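Local coordinates for protein gamma-glutamyltranspeptidase (Streptomyces lincolnensis, PDB 6J3A) that belongs to the LmbA-like gamma-glutamyltranspeptidase homologues of the Ntn-hydrolase clan and probably acts on gamma-glutamyl or related amide substrates, at residues A[558-563]-A[583-588]; A[223-228]-A[450-455]; A[33-38]-A[426-431]; A[312-317]-A[350-355]. All blocks are in the same frame, centred on the assembly; numbering follows the deposited sequence.

Contact 1 of 4, residues A[558-563]-A[583-588]; sequences TVEARM and PWSEGR
A type I beta turn from E560 to M563 brings E560 and R562 against loop 583-588. E560 OE1 accepts two successive backbone N-H groups. S585 N reaches E560 OE1 at 2.9 Å on the anti lone pair. E586 N lies 2.9 Å from E560 OE1, comes from above the carboxylate plane and makes a nearly straight bond (169°). E560 OE1 also forms a salt bridge with R608, and E560 OE2 accepts from N537 N. The turn leads on from strand 556-560, the middle strand of a three-stranded mixed sheet, and the loop follows strand 577-581 at the edge of that sheet. The R562 guanidinium lies flat on the W584 ring, planes 9° apart. R562 CZ sits 3.5 Å from the centroid of the W584 six-membered ring, a cation-pi contact, while R562 CD covers the five-membered ring. R562 NH1 donates to P583 O at 3.3 Å, in the guanidinium plane. R562 NH1 also forms a salt bridge with E560 OE2 at 3.1 Å, and R562 NH2 binds D534 O. An alanine here would probably deprive P583 O of this donor, E560 OE2 of this salt bridge and one W584 face of its cation. W584 also stacks on F2 of the second subunit. The E560 and E586 side chains pass alongside in opposite directions, E560 CG 3.3 Å from E586 CG, and E586 OE2 accepts from W509 NE1.

Contact 2 of 4, residues A[223-228]-A[450-455]; sequences EALVRQ and PELGFP
A224 and R227 of helix 220-229 meet E451 in the loop of a short, weakly bonded beta hairpin of strands 448-449 and 454-455. E451 CG packs on A224 CB at 3.4 Å. The first torsion of E451 sets CG between the backbone N and the carbonyl carbon (chi1 49°), where it meets that methyl. The carboxylate then splits its work. E451 OE2 makes a salt bridge with R227 NH1 at 2.6 Å, lying at the edge of the guanidinium and near its plane. The two flat groups are turned 37° against each other. E451 OE1 accepts from a water at 2.7 Å, and the same water donates to A224 O at 2.8 Å. That carbonyl also takes its helical bond from Q228 N. An alanine here would probably leave R227 NH1 without this carboxylate, break the water bridge to A224 O and open a gap beside the A224 methyl. Next to the charged pair lie apolar contacts. L452 CG sits 3.9 Å from A224 CB, and L452 CD1 reaches L225 CG at 4.0 Å, the two leucines crossing at about a right angle. V449 touches A224 and L225, while F220 and I221 touch L452. L452 O accepts from T191 OG1, and G453 O from N185 ND2, which helps to hold the loop backbone. L225 CD2 approaches F454 CE1 at 4.5 Å.

Contact 3 of 4, residues A[33-38]-A[426-431]; sequences GGNAYD and VVDRWG
D428 reaches out of strand 424-428 to take the backbone N-H of A36, at the start of a helix distant in sequence. A36 N donates to D428 OD2 at 2.9 Å, on the anti side and 27° out of the carboxylate plane. A36 is the first residue of helix 36-50, so the negative charge probably also interacts favourably with the helix dipole. D428 OD1 accepts from N432 N, which helps to fix the carboxylate. The next N-H groups of the helix turn to N35, the N-cap. N35 OD1 accepts from Y37 N at 2.8 Å and from D38 N at 2.9 Å, and the two donors come from opposite faces of the amide plane. N35 N donates back to D38 OD2 at 2.9 Å. D38 is held in turn by T124 OG1 and K125 N, and N35 ND2 by H122 O. V426 CG1, anti to the backbone N (chi1 -172°), packs on A36 CB at 3.6 Å. At W430, CZ3 lies 3.7 Å from G34 O, which sits at the ring edge near its plane. R429 CG covers one face of that ring. A type I turn from D428 to G431 leads on toward strand 433-436. The helix connection is a Schellman motif at G33, ending helix 20-31, followed by a capping box of N35 and D38, here set against an antiparallel strand of the Ntn-hydrolase fold.

Contact 4 of 4, residues A[312-317]-A[350-355]; sequences AMADRE and HELRPG
L352 is the first residue of segment 350-355 to touch A314 on the helix. Its second torsion (chi2 69°) brings CD1 to the alanine: L352 CD1 lies 3.7 Å from A314 CB and as near to A314 CA. At R353 the backbone makes the contact: R353 C is 3.5 Å from A314 CB. The arginine side chain points away from the helix segment, and its NH2 donates to L343 O. R353 O accepts from R340 NH2. The helix is 299-319, and the segment is an extended loop without regular structure that follows helix 334-341 and is laid on the helix surface. A small residue at A314 lets the loop backbone come close. P354 N is 3.5 Å from A314 CB, and P354 CB rests 3.6 Å from A314 O. The proline also touches A318, one turn further along the helix. G355 ends the walk with the polar bond of the contact. G355 N donates to D315 OD1 at 2.8 Å, nearly along the C-O axis of the carboxylate and almost straight (171°). D315 OD2 accepts from Y336 OH and from Q284 NE2, which hold the carboxylate in place. G355 O accepts from W319 NE1.

Overall arrangement
From the N terminus, contact 3 opens first, on helix 36-50, and contact 2 next, on helix 220-229. Contact 4 opens and closes within the spans of both, joining helix 299-319 to the loop after helix 334-341. Contact 3 closes on strand 424-428 and contact 2 on the 448-455 hairpin, so these two cross. In this family the proenzyme is cut ahead of a strand like 424-428, so both probably join the large and small chains that maturation would give. Contact 1 comes last, in series, and ties the small mixed sheet to the loop before strand 590-594. Contacts 1 and 4 have the closest centres, 24 Å apart. Contacts 1 and 2, like 3 and 4, lie on opposite sides of the chain's centre.

Contact 1 of 4, residues A[558-563]-A[583-588]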
loop_
_atom_site.group_PDB
_atom_site.type_symbol
_atom_site.label_atom_id
_atom_site.label_comp_id
_atom_site.label_asym_id
_atom_site.label_seq_id
_atom_site.Cartn_x
_atom_site.Cartn_y
_atom_site.Cartn_z
ATOM N N THR A 558 26.856 -9.899 -0.470
ATOM C CA THR A 558 25.892 -9.803 0.625
ATOM C C THR A 558 24.503 -10.281 0.182
ATOM O O THR A 558 23.866 -9.646 -0.654
ATOM C CB THR A 558 25.825 -8.364 1.166
ATOM O OG1 THR A 558 27.143 -7.934 1.527
ATOM C CG2 THR A 558 24.907 -8.259 2.396
ATOM N N VAL A 559 24.049 -11.392 0.764
ATOM C CA VAL A 559 22.690 -11.921 0.523
ATOM C C VAL A 559 21.771 -11.679 1.722
ATOM O O VAL A 559 22.240 -11.587 2.862
ATOM C CB VAL A 559 22.681 -13.435 0.187
ATOM C CG1 VAL A 559 23.491 -13.705 -1.074
ATOM C CG2 VAL A 559 23.187 -14.293 1.346
ATOM N N GLU A 560 20.466 -11.593 1.459
ATOM C CA GLU A 560 19.464 -11.516 2.521
ATOM C C GLU A 560 19.359 -12.867 3.213
ATOM O O GLU A 560 19.578 -13.911 2.600
ATOM C CB GLU A 560 18.098 -11.099 1.978
ATOM C CG GLU A 560 18.043 -9.660 1.508
ATOM C CD GLU A 560 16.659 -9.220 1.067
ATOM O OE1 GLU A 560 16.163 -8.210 1.601
ATOM O OE2 GLU A 560 16.054 -9.858 0.182
ATOM N N ALA A 561 19.005 -12.836 4.494
ATOM C CA ALA A 561 18.879 -14.054 5.297
ATOM C C ALA A 561 17.818 -15.018 4.784
ATOM O O ALA A 561 17.880 -16.197 5.113
ATOM C CB ALA A 561 18.600 -13.711 6.758
ATOM N N ARG A 562 16.862 -14.528 3.991
ATOM C CA ARG A 562 15.746 -15.362 3.488
ATOM C C ARG A 562 16.032 -15.987 2.130
ATOM O O ARG A 562 15.196 -16.727 1.623
ATOM C CB ARG A 562 14.373 -14.646 3.500
ATOM C CG ARG A 562 14.410 -13.131 3.475
ATOM C CD ARG A 562 13.052 -12.502 3.717
ATOM N NE ARG A 562 12.230 -12.567 2.527
ATOM C CZ ARG A 562 12.373 -11.813 1.438
ATOM N NH1 ARG A 562 13.320 -10.882 1.330
ATOM N NH2 ARG A 562 11.537 -12.011 0.432
ATOM N N MET A 563 17.202 -15.707 1.551
ATOM C CA MET A 563 17.731 -16.535 0.467
ATOM C C MET A 563 18.029 -17.932 1.030
ATOM O O MET A 563 18.413 -18.060 2.194
ATOM C CB MET A 563 18.999 -15.910 -0.120
ATOM C CG MET A 563 19.596 -16.666 -1.305
ATOM S SD MET A 563 20.701 -15.661 -2.328
ATOM C CE MET A 563 19.515 -14.659 -3.218
ATOM N N PRO A 583 17.075 -10.339 6.873
ATOM C CA PRO A 583 16.105 -10.902 5.930
ATOM C C PRO A 583 15.502 -9.877 4.973
ATOM O O PRO A 583 15.337 -10.166 3.792
ATOM C CB PRO A 583 14.993 -11.455 6.838
ATOM C CG PRO A 583 15.517 -11.421 8.228
ATOM C CD PRO A 583 16.585 -10.388 8.264
ATOM N N TRP A 584 15.180 -8.697 5.493
ATOM C CA TRP A 584 14.506 -7.656 4.716
ATOM C C TRP A 584 15.363 -6.401 4.655
ATOM O O TRP A 584 15.032 -5.390 5.276
ATOM C CB TRP A 584 13.140 -7.358 5.348
ATOM C CG TRP A 584 12.197 -8.518 5.283
ATOM C CD1 TRP A 584 11.945 -9.419 6.269
ATOM C CD2 TRP A 584 11.392 -8.911 4.160
ATOM N NE1 TRP A 584 11.020 -10.349 5.840
ATOM C CE2 TRP A 584 10.665 -10.060 4.550
ATOM C CE3 TRP A 584 11.215 -8.403 2.867
ATOM C CZ2 TRP A 584 9.773 -10.710 3.697
ATOM C CZ3 TRP A 584 10.330 -9.046 2.014
ATOM C CH2 TRP A 584 9.614 -10.189 2.434
ATOM N N SER A 585 16.450 -6.488 3.886
ATOM C CA SER A 585 17.549 -5.485 3.877
ATOM C C SER A 585 18.123 -5.059 2.515
ATOM O O SER A 585 18.828 -4.050 2.455
ATOM C CB SER A 585 18.724 -6.022 4.698
ATOM O OG SER A 585 19.228 -7.225 4.129
ATOM N N GLU A 586 17.835 -5.799 1.441
ATOM C CA GLU A 586 18.434 -5.569 0.112
ATOM C C GLU A 586 17.385 -5.049 -0.863
ATOM O O GLU A 586 16.452 -5.763 -1.200
ATOM C CB GLU A 586 19.031 -6.862 -0.450
ATOM C CG GLU A 586 20.198 -7.433 0.342
ATOM C CD GLU A 586 21.459 -6.621 0.181
ATOM O OE1 GLU A 586 22.122 -6.344 1.213
ATOM O OE2 GLU A 586 21.769 -6.256 -0.983
ATOM N N GLY A 587 17.540 -3.802 -1.288
ATOM C CA GLY A 587 16.730 -3.204 -2.346
ATOM C C GLY A 587 15.645 -2.308 -1.806
ATOM O O GLY A 587 14.989 -2.669 -0.828
ATOM N N ARG A 588 15.482 -1.125 -2.405
ATOM C CA ARG A 588 14.308 -0.282 -2.150
ATOM C C ARG A 588 13.597 -0.040 -3.474
ATOM O O ARG A 588 13.329 1.099 -3.859
ATOM C CB ARG A 588 14.621 1.068 -1.462
ATOM C CG ARG A 588 15.814 1.177 -0.531
ATOM C CD ARG A 588 15.534 0.771 0.899
ATOM N NE ARG A 588 16.077 -0.558 1.113
ATOM C CZ ARG A 588 16.604 -1.024 2.238
ATOM N NH1 ARG A 588 17.061 -2.265 2.247
ATOM N NH2 ARG A 588 16.682 -0.290 3.342
#

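Contact 2 of 4, residues A[223-228]-A[450-455]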
loop_
_atom_site.group_PDB
_atom_site.type_symbol
_atom_site.label_atom_id
_atom_site.label_comp_id
_atom_site.label_asym_id
_atom_site.label_seq_id
_atom_site.Cartn_x
_atom_site.Cartn_y
_atom_site.Cartn_z
ATOM N N GLU A 223 22.105 33.447 -4.834
ATOM C CA GLU A 223 22.866 34.312 -3.930
ATOM C C GLU A 223 23.233 33.593 -2.636
ATOM O O GLU A 223 24.398 33.573 -2.241
ATOM C CB GLU A 223 22.074 35.588 -3.627
ATOM C CG GLU A 223 22.123 36.589 -4.776
ATOM C CD GLU A 223 21.086 37.699 -4.685
ATOM O OE1 GLU A 223 20.340 37.790 -3.679
ATOM O OE2 GLU A 223 21.020 38.495 -5.646
ATOM N N ALA A 224 22.234 32.984 -2.011
ATOM C CA ALA A 224 22.418 32.260 -0.749
ATOM C C ALA A 224 23.305 31.012 -0.867
ATOM O O ALA A 224 24.099 30.708 0.029
ATOM C CB ALA A 224 21.061 31.879 -0.181
ATOM N N LEU A 225 23.142 30.292 -1.967
ATOM C CA LEU A 225 23.893 29.071 -2.216
ATOM C C LEU A 225 25.377 29.374 -2.367
ATOM O O LEU A 225 26.220 28.686 -1.781
ATOM C CB LEU A 225 23.384 28.400 -3.489
ATOM C CG LEU A 225 22.015 27.727 -3.395
ATOM C CD1 LEU A 225 21.472 27.488 -4.788
ATOM C CD2 LEU A 225 22.090 26.410 -2.643
ATOM N N VAL A 226 25.676 30.407 -3.159
ATOM C CA VAL A 226 27.052 30.873 -3.370
ATOM C C VAL A 226 27.625 31.383 -2.047
ATOM O O VAL A 226 28.699 30.956 -1.622
ATOM C CB VAL A 226 27.126 31.972 -4.457
ATOM C CG1 VAL A 226 28.544 32.511 -4.616
ATOM C CG2 VAL A 226 26.675 31.420 -5.802
ATOM N N ARG A 227 26.884 32.275 -1.400
ATOM C CA ARG A 227 27.258 32.797 -0.083
ATOM C C ARG A 227 27.629 31.675 0.910
ATOM O O ARG A 227 28.614 31.790 1.620
ATOM C CB ARG A 227 26.142 33.692 0.470
ATOM C CG ARG A 227 26.536 34.569 1.653
ATOM C CD ARG A 227 25.362 35.393 2.185
ATOM N NE ARG A 227 24.740 36.233 1.144
ATOM C CZ ARG A 227 23.456 36.207 0.750
ATOM N NH1 ARG A 227 22.552 35.395 1.300
ATOM N NH2 ARG A 227 23.060 37.030 -0.219
ATOM N N GLN A 228 26.866 30.587 0.923
ATOM C CA GLN A 228 27.153 29.440 1.809
ATOM C C GLN A 228 28.391 28.673 1.372
ATOM O O GLN A 228 29.135 28.156 2.204
ATOM C CB GLN A 228 25.996 28.436 1.809
ATOM C CG GLN A 228 25.466 27.959 3.156
ATOM C CD GLN A 228 26.445 27.869 4.303
ATOM O OE1 GLN A 228 27.365 27.059 4.303
ATOM N NE2 GLN A 228 26.183 28.639 5.331
ATOM N N PRO A 450 21.317 28.949 5.470
ATOM C CA PRO A 450 20.372 29.406 6.499
ATOM C C PRO A 450 19.107 30.077 5.947
ATOM O O PRO A 450 18.014 29.793 6.450
ATOM C CB PRO A 450 21.202 30.367 7.373
ATOM C CG PRO A 450 22.391 30.736 6.567
ATOM C CD PRO A 450 22.607 29.665 5.535
ATOM N N GLU A 451 19.237 30.891 4.901
ATOM C CA GLU A 451 18.066 31.607 4.354
ATOM C C GLU A 451 17.184 30.749 3.432
ATOM O O GLU A 451 16.105 31.197 3.012
ATOM C CB GLU A 451 18.432 32.953 3.688
ATOM C CG GLU A 451 19.574 32.963 2.684
ATOM C CD GLU A 451 20.937 33.221 3.323
ATOM O OE1 GLU A 451 21.560 32.243 3.791
ATOM O OE2 GLU A 451 21.390 34.390 3.346
ATOM N N LEU A 452 17.625 29.517 3.151
ATOM C CA LEU A 452 16.858 28.576 2.319
ATOM C C LEU A 452 16.245 27.377 3.053
ATOM O O LEU A 452 15.141 26.939 2.715
ATOM C CB LEU A 452 17.725 28.076 1.173
ATOM C CG LEU A 452 18.285 29.157 0.257
ATOM C CD1 LEU A 452 19.055 28.465 -0.855
ATOM C CD2 LEU A 452 17.228 30.111 -0.314
ATOM N N GLY A 453 16.970 26.837 4.025
ATOM C CA GLY A 453 16.472 25.731 4.823
ATOM C C GLY A 453 17.034 24.384 4.431
ATOM O O GLY A 453 16.687 23.387 5.051
ATOM N N PHE A 454 17.894 24.341 3.417
ATOM C CA PHE A 454 18.490 23.076 2.960
ATOM C C PHE A 454 19.949 23.296 2.555
ATOM O O PHE A 454 20.329 24.424 2.251
ATOM C CB PHE A 454 17.698 22.473 1.787
ATOM C CG PHE A 454 17.506 23.420 0.640
ATOM C CD1 PHE A 454 18.471 23.542 -0.353
ATOM C CD2 PHE A 454 16.365 24.209 0.559
ATOM C CE1 PHE A 454 18.290 24.427 -1.408
ATOM C CE2 PHE A 454 16.182 25.093 -0.496
ATOM C CZ PHE A 454 17.145 25.201 -1.481
ATOM N N PRO A 455 20.763 22.214 2.534
ATOM C CA PRO A 455 22.165 22.301 2.161
ATOM C C PRO A 455 22.470 22.017 0.688
ATOM O O PRO A 455 21.625 21.548 -0.065
ATOM C CB PRO A 455 22.801 21.205 3.017
ATOM C CG PRO A 455 21.741 20.163 3.137
ATOM C CD PRO A 455 20.411 20.838 2.946
HETATM O O HOH W 1 23.962 31.936 2.494
#

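Contact 3 of 4, residues A[33-38]-A[426-431]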
loop_
_atom_site.group_PDB
_atom_site.type_symbol
_atom_site.label_atom_id
_atom_site.label_comp_id
_atom_site.label_asym_id
_atom_site.label_seq_id
_atom_site.Cartn_x
_atom_site.Cartn_y
_atom_site.Cartn_z
ATOM N N GLY A 33 -6.438 15.708 -12.406
ATOM C CA GLY A 33 -6.393 15.854 -13.862
ATOM C C GLY A 33 -5.010 16.084 -14.439
ATOM O O GLY A 33 -4.874 16.327 -15.630
ATOM N N GLY A 34 -3.976 16.001 -13.610
ATOM C CA GLY A 34 -2.608 16.181 -14.087
ATOM C C GLY A 34 -2.093 14.909 -14.724
ATOM O O GLY A 34 -2.770 13.883 -14.692
ATOM N N ASN A 35 -0.891 14.985 -15.294
ATOM C CA ASN A 35 -0.275 13.849 -15.988
ATOM C C ASN A 35 0.874 13.283 -15.167
ATOM O O ASN A 35 1.130 13.766 -14.071
ATOM C CB ASN A 35 0.128 14.235 -17.429
ATOM C CG ASN A 35 1.252 15.254 -17.497
ATOM O OD1 ASN A 35 2.137 15.298 -16.648
ATOM N ND2 ASN A 35 1.227 16.069 -18.540
ATOM N N ALA A 36 1.554 12.264 -15.690
ATOM C CA ALA A 36 2.633 11.581 -14.957
ATOM C C ALA A 36 3.776 12.516 -14.570
ATOM O O ALA A 36 4.449 12.311 -13.561
ATOM C CB ALA A 36 3.172 10.408 -15.765
ATOM N N TYR A 37 3.974 13.545 -15.385
ATOM C CA TYR A 37 5.065 14.491 -15.205
ATOM C C TYR A 37 4.702 15.509 -14.131
ATOM O O TYR A 37 5.489 15.707 -13.206
ATOM C CB TYR A 37 5.467 15.108 -16.560
ATOM C CG TYR A 37 5.672 14.000 -17.576
ATOM C CD1 TYR A 37 6.622 13.000 -17.360
ATOM C CD2 TYR A 37 4.844 13.878 -18.686
ATOM C CE1 TYR A 37 6.774 11.947 -18.249
ATOM C CE2 TYR A 37 4.992 12.828 -19.581
ATOM C CZ TYR A 37 5.958 11.865 -19.355
ATOM O OH TYR A 37 6.106 10.826 -20.245
ATOM N N ASP A 38 3.514 16.113 -14.227
ATOM C CA ASP A 38 2.971 16.919 -13.127
ATOM C C ASP A 38 3.115 16.159 -11.809
ATOM O O ASP A 38 3.585 16.696 -10.799
ATOM C CB ASP A 38 1.490 17.189 -13.323
ATOM C CG ASP A 38 1.200 18.031 -14.527
ATOM O OD1 ASP A 38 1.780 19.122 -14.651
ATOM O OD2 ASP A 38 0.359 17.619 -15.360
ATOM N N VAL A 426 5.942 6.975 -12.211
ATOM C CA VAL A 426 4.524 7.256 -12.472
ATOM C C VAL A 426 4.126 6.745 -13.851
ATOM O O VAL A 426 4.898 6.824 -14.791
ATOM C CB VAL A 426 4.175 8.760 -12.381
ATOM C CG1 VAL A 426 2.661 8.972 -12.461
ATOM C CG2 VAL A 426 4.713 9.372 -11.097
ATOM N N VAL A 427 2.919 6.202 -13.942
ATOM C CA VAL A 427 2.263 5.956 -15.216
ATOM C C VAL A 427 0.844 6.509 -15.122
ATOM O O VAL A 427 0.153 6.284 -14.128
ATOM C CB VAL A 427 2.278 4.467 -15.594
ATOM C CG1 VAL A 427 1.634 3.603 -14.521
ATOM C CG2 VAL A 427 1.614 4.249 -16.949
ATOM N N ASP A 428 0.422 7.250 -16.138
ATOM C CA ASP A 428 -0.900 7.902 -16.105
ATOM C C ASP A 428 -1.908 7.235 -17.067
ATOM O O ASP A 428 -1.570 6.274 -17.773
ATOM C CB ASP A 428 -0.765 9.417 -16.346
ATOM C CG ASP A 428 -0.227 9.765 -17.726
ATOM O OD1 ASP A 428 -0.263 8.925 -18.646
ATOM O OD2 ASP A 428 0.239 10.907 -17.896
ATOM N N ARG A 429 -3.138 7.755 -17.076
ATOM C CA ARG A 429 -4.254 7.200 -17.863
ATOM C C ARG A 429 -4.024 7.246 -19.381
ATOM O O ARG A 429 -4.594 6.445 -20.127
ATOM C CB ARG A 429 -5.572 7.909 -17.502
ATOM C CG ARG A 429 -5.706 9.325 -18.044
ATOM C CD ARG A 429 -6.893 10.074 -17.461
ATOM N NE ARG A 429 -8.173 9.431 -17.761
ATOM C CZ ARG A 429 -9.372 9.959 -17.505
ATOM N NH1 ARG A 429 -10.473 9.271 -17.810
ATOM N NH2 ARG A 429 -9.485 11.164 -16.945
ATOM N N TRP A 430 -3.192 8.189 -19.820
ATOM C CA TRP A 430 -2.789 8.280 -21.217
ATOM C C TRP A 430 -1.617 7.360 -21.565
ATOM O O TRP A 430 -1.272 7.231 -22.729
ATOM C CB TRP A 430 -2.445 9.724 -21.576
ATOM C CG TRP A 430 -3.560 10.652 -21.315
ATOM C CD1 TRP A 430 -4.609 10.924 -22.139
ATOM C CD2 TRP A 430 -3.755 11.437 -20.137
ATOM N NE1 TRP A 430 -5.452 11.830 -21.547
ATOM C CE2 TRP A 430 -4.950 12.169 -20.318
ATOM C CE3 TRP A 430 -3.035 11.599 -18.946
ATOM C CZ2 TRP A 430 -5.441 13.058 -19.349
ATOM C CZ3 TRP A 430 -3.523 12.474 -17.979
ATOM C CH2 TRP A 430 -4.716 13.197 -18.190
ATOM N N GLY A 431 -1.013 6.723 -20.570
ATOM C CA GLY A 431 0.106 5.812 -20.801
ATOM C C GLY A 431 1.495 6.431 -20.733
ATOM O O GLY A 431 2.484 5.733 -20.950
#

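Contact 4 of 4, residues A[312-317]-A[350-355]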
loop_
_atom_site.group_PDB
_atom_site.type_symbol
_atom_site.label_atom_id
_atom_site.label_comp_id
_atom_site.label_asym_id
_atom_site.label_seq_id
_atom_site.Cartn_x
_atom_site.Cartn_y
_atom_site.Cartn_z
ATOM N N ALA A 312 31.376 -6.088 -15.159
ATOM C CA ALA A 312 30.735 -4.867 -15.665
ATOM C C ALA A 312 31.138 -3.657 -14.833
ATOM O O ALA A 312 31.320 -2.578 -15.378
ATOM C CB ALA A 312 29.222 -5.008 -15.704
ATOM N N MET A 313 31.288 -3.845 -13.523
ATOM C CA MET A 313 31.695 -2.764 -12.614
ATOM C C MET A 313 33.128 -2.302 -12.855
ATOM O O MET A 313 33.437 -1.117 -12.781
ATOM C CB MET A 313 31.520 -3.205 -11.159
ATOM C CG MET A 313 30.068 -3.245 -10.709
ATOM S SD MET A 313 29.178 -1.670 -10.839
ATOM C CE MET A 313 28.984 -1.276 -9.111
ATOM N N ALA A 314 33.997 -3.256 -13.146
ATOM C CA ALA A 314 35.375 -2.983 -13.530
ATOM C C ALA A 314 35.436 -2.058 -14.726
ATOM O O ALA A 314 36.228 -1.117 -14.757
ATOM C CB ALA A 314 36.086 -4.289 -13.849
ATOM N N ASP A 315 34.591 -2.349 -15.707
ATOM C CA ASP A 315 34.489 -1.535 -16.917
ATOM C C ASP A 315 33.917 -0.163 -16.584
ATOM O O ASP A 315 34.375 0.834 -17.121
ATOM C CB ASP A 315 33.641 -2.231 -17.995
ATOM C CG ASP A 315 34.454 -3.193 -18.881
ATOM O OD1 ASP A 315 35.711 -3.221 -18.800
ATOM O OD2 ASP A 315 33.814 -3.915 -19.691
ATOM N N ARG A 316 32.929 -0.125 -15.687
ATOM C CA ARG A 316 32.401 1.135 -15.152
ATOM C C ARG A 316 33.506 2.041 -14.579
ATOM O O ARG A 316 33.598 3.223 -14.914
ATOM C CB ARG A 316 31.357 0.861 -14.080
ATOM C CG ARG A 316 30.678 2.116 -13.549
ATOM C CD ARG A 316 29.932 1.863 -12.256
ATOM N NE ARG A 316 30.804 1.935 -11.079
ATOM C CZ ARG A 316 30.389 2.013 -9.815
ATOM N NH1 ARG A 316 31.279 2.075 -8.829
ATOM N NH2 ARG A 316 29.095 2.052 -9.522
ATOM N N GLU A 317 34.331 1.463 -13.714
ATOM C CA GLU A 317 35.430 2.187 -13.079
ATOM C C GLU A 317 36.491 2.670 -14.066
ATOM O O GLU A 317 36.965 3.809 -13.985
ATOM C CB GLU A 317 36.109 1.298 -12.034
ATOM C CG GLU A 317 37.127 2.034 -11.170
ATOM C CD GLU A 317 36.533 3.262 -10.510
ATOM O OE1 GLU A 317 35.458 3.135 -9.889
ATOM O OE2 GLU A 317 37.109 4.355 -10.639
ATOM N N HIS A 350 38.247 -12.303 -6.987
ATOM C CA HIS A 350 38.548 -11.280 -5.973
ATOM C C HIS A 350 39.296 -10.094 -6.600
ATOM O O HIS A 350 39.809 -9.225 -5.892
ATOM C CB HIS A 350 39.405 -11.897 -4.867
ATOM C CG HIS A 350 38.658 -12.843 -3.986
ATOM N ND1 HIS A 350 38.708 -12.772 -2.610
ATOM C CD2 HIS A 350 37.832 -13.875 -4.281
ATOM C CE1 HIS A 350 37.956 -13.728 -2.095
ATOM N NE2 HIS A 350 37.411 -14.411 -3.087
ATOM N N GLU A 351 39.329 -10.066 -7.931
ATOM C CA GLU A 351 40.179 -9.177 -8.707
ATOM C C GLU A 351 39.294 -8.216 -9.490
ATOM O O GLU A 351 38.197 -8.583 -9.939
ATOM C CB GLU A 351 41.038 -10.000 -9.679
ATOM C CG GLU A 351 42.311 -10.601 -9.083
ATOM C CD GLU A 351 42.055 -11.728 -8.089
ATOM O OE1 GLU A 351 41.389 -12.722 -8.457
ATOM O OE2 GLU A 351 42.527 -11.628 -6.934
ATOM N N LEU A 352 39.766 -6.984 -9.643
ATOM C CA LEU A 352 39.116 -6.023 -10.522
ATOM C C LEU A 352 39.708 -6.205 -11.919
ATOM O O LEU A 352 40.910 -6.041 -12.099
ATOM C CB LEU A 352 39.342 -4.599 -10.022
ATOM C CG LEU A 352 38.499 -3.526 -10.713
ATOM C CD1 LEU A 352 37.038 -3.692 -10.326
ATOM C CD2 LEU A 352 38.985 -2.132 -10.344
ATOM N N ARG A 353 38.867 -6.552 -12.896
ATOM C CA ARG A 353 39.338 -6.957 -14.230
ATOM C C ARG A 353 38.635 -6.190 -15.346
ATOM O O ARG A 353 37.733 -6.735 -15.988
ATOM C CB ARG A 353 39.104 -8.456 -14.436
ATOM C CG ARG A 353 39.898 -9.346 -13.489
ATOM C CD ARG A 353 39.047 -10.486 -12.957
ATOM N NE ARG A 353 39.079 -11.672 -13.810
ATOM C CZ ARG A 353 38.065 -12.522 -14.024
ATOM N NH1 ARG A 353 36.861 -12.346 -13.488
ATOM N NH2 ARG A 353 38.256 -13.574 -14.811
ATOM N N PRO A 354 39.048 -4.932 -15.596
ATOM C CA PRO A 354 38.438 -4.191 -16.694
ATOM C C PRO A 354 38.952 -4.698 -18.023
ATOM O O PRO A 354 40.084 -5.171 -18.112
ATOM C CB PRO A 354 38.902 -2.747 -16.465
ATOM C CG PRO A 354 40.123 -2.849 -15.622
ATOM C CD PRO A 354 40.231 -4.241 -15.060
ATOM N N GLY A 355 38.118 -4.594 -19.044
ATOM C CA GLY A 355 38.471 -5.070 -20.366
ATOM C C GLY A 355 39.036 -3.982 -21.247
ATOM O O GLY A 355 39.251 -2.843 -20.810
#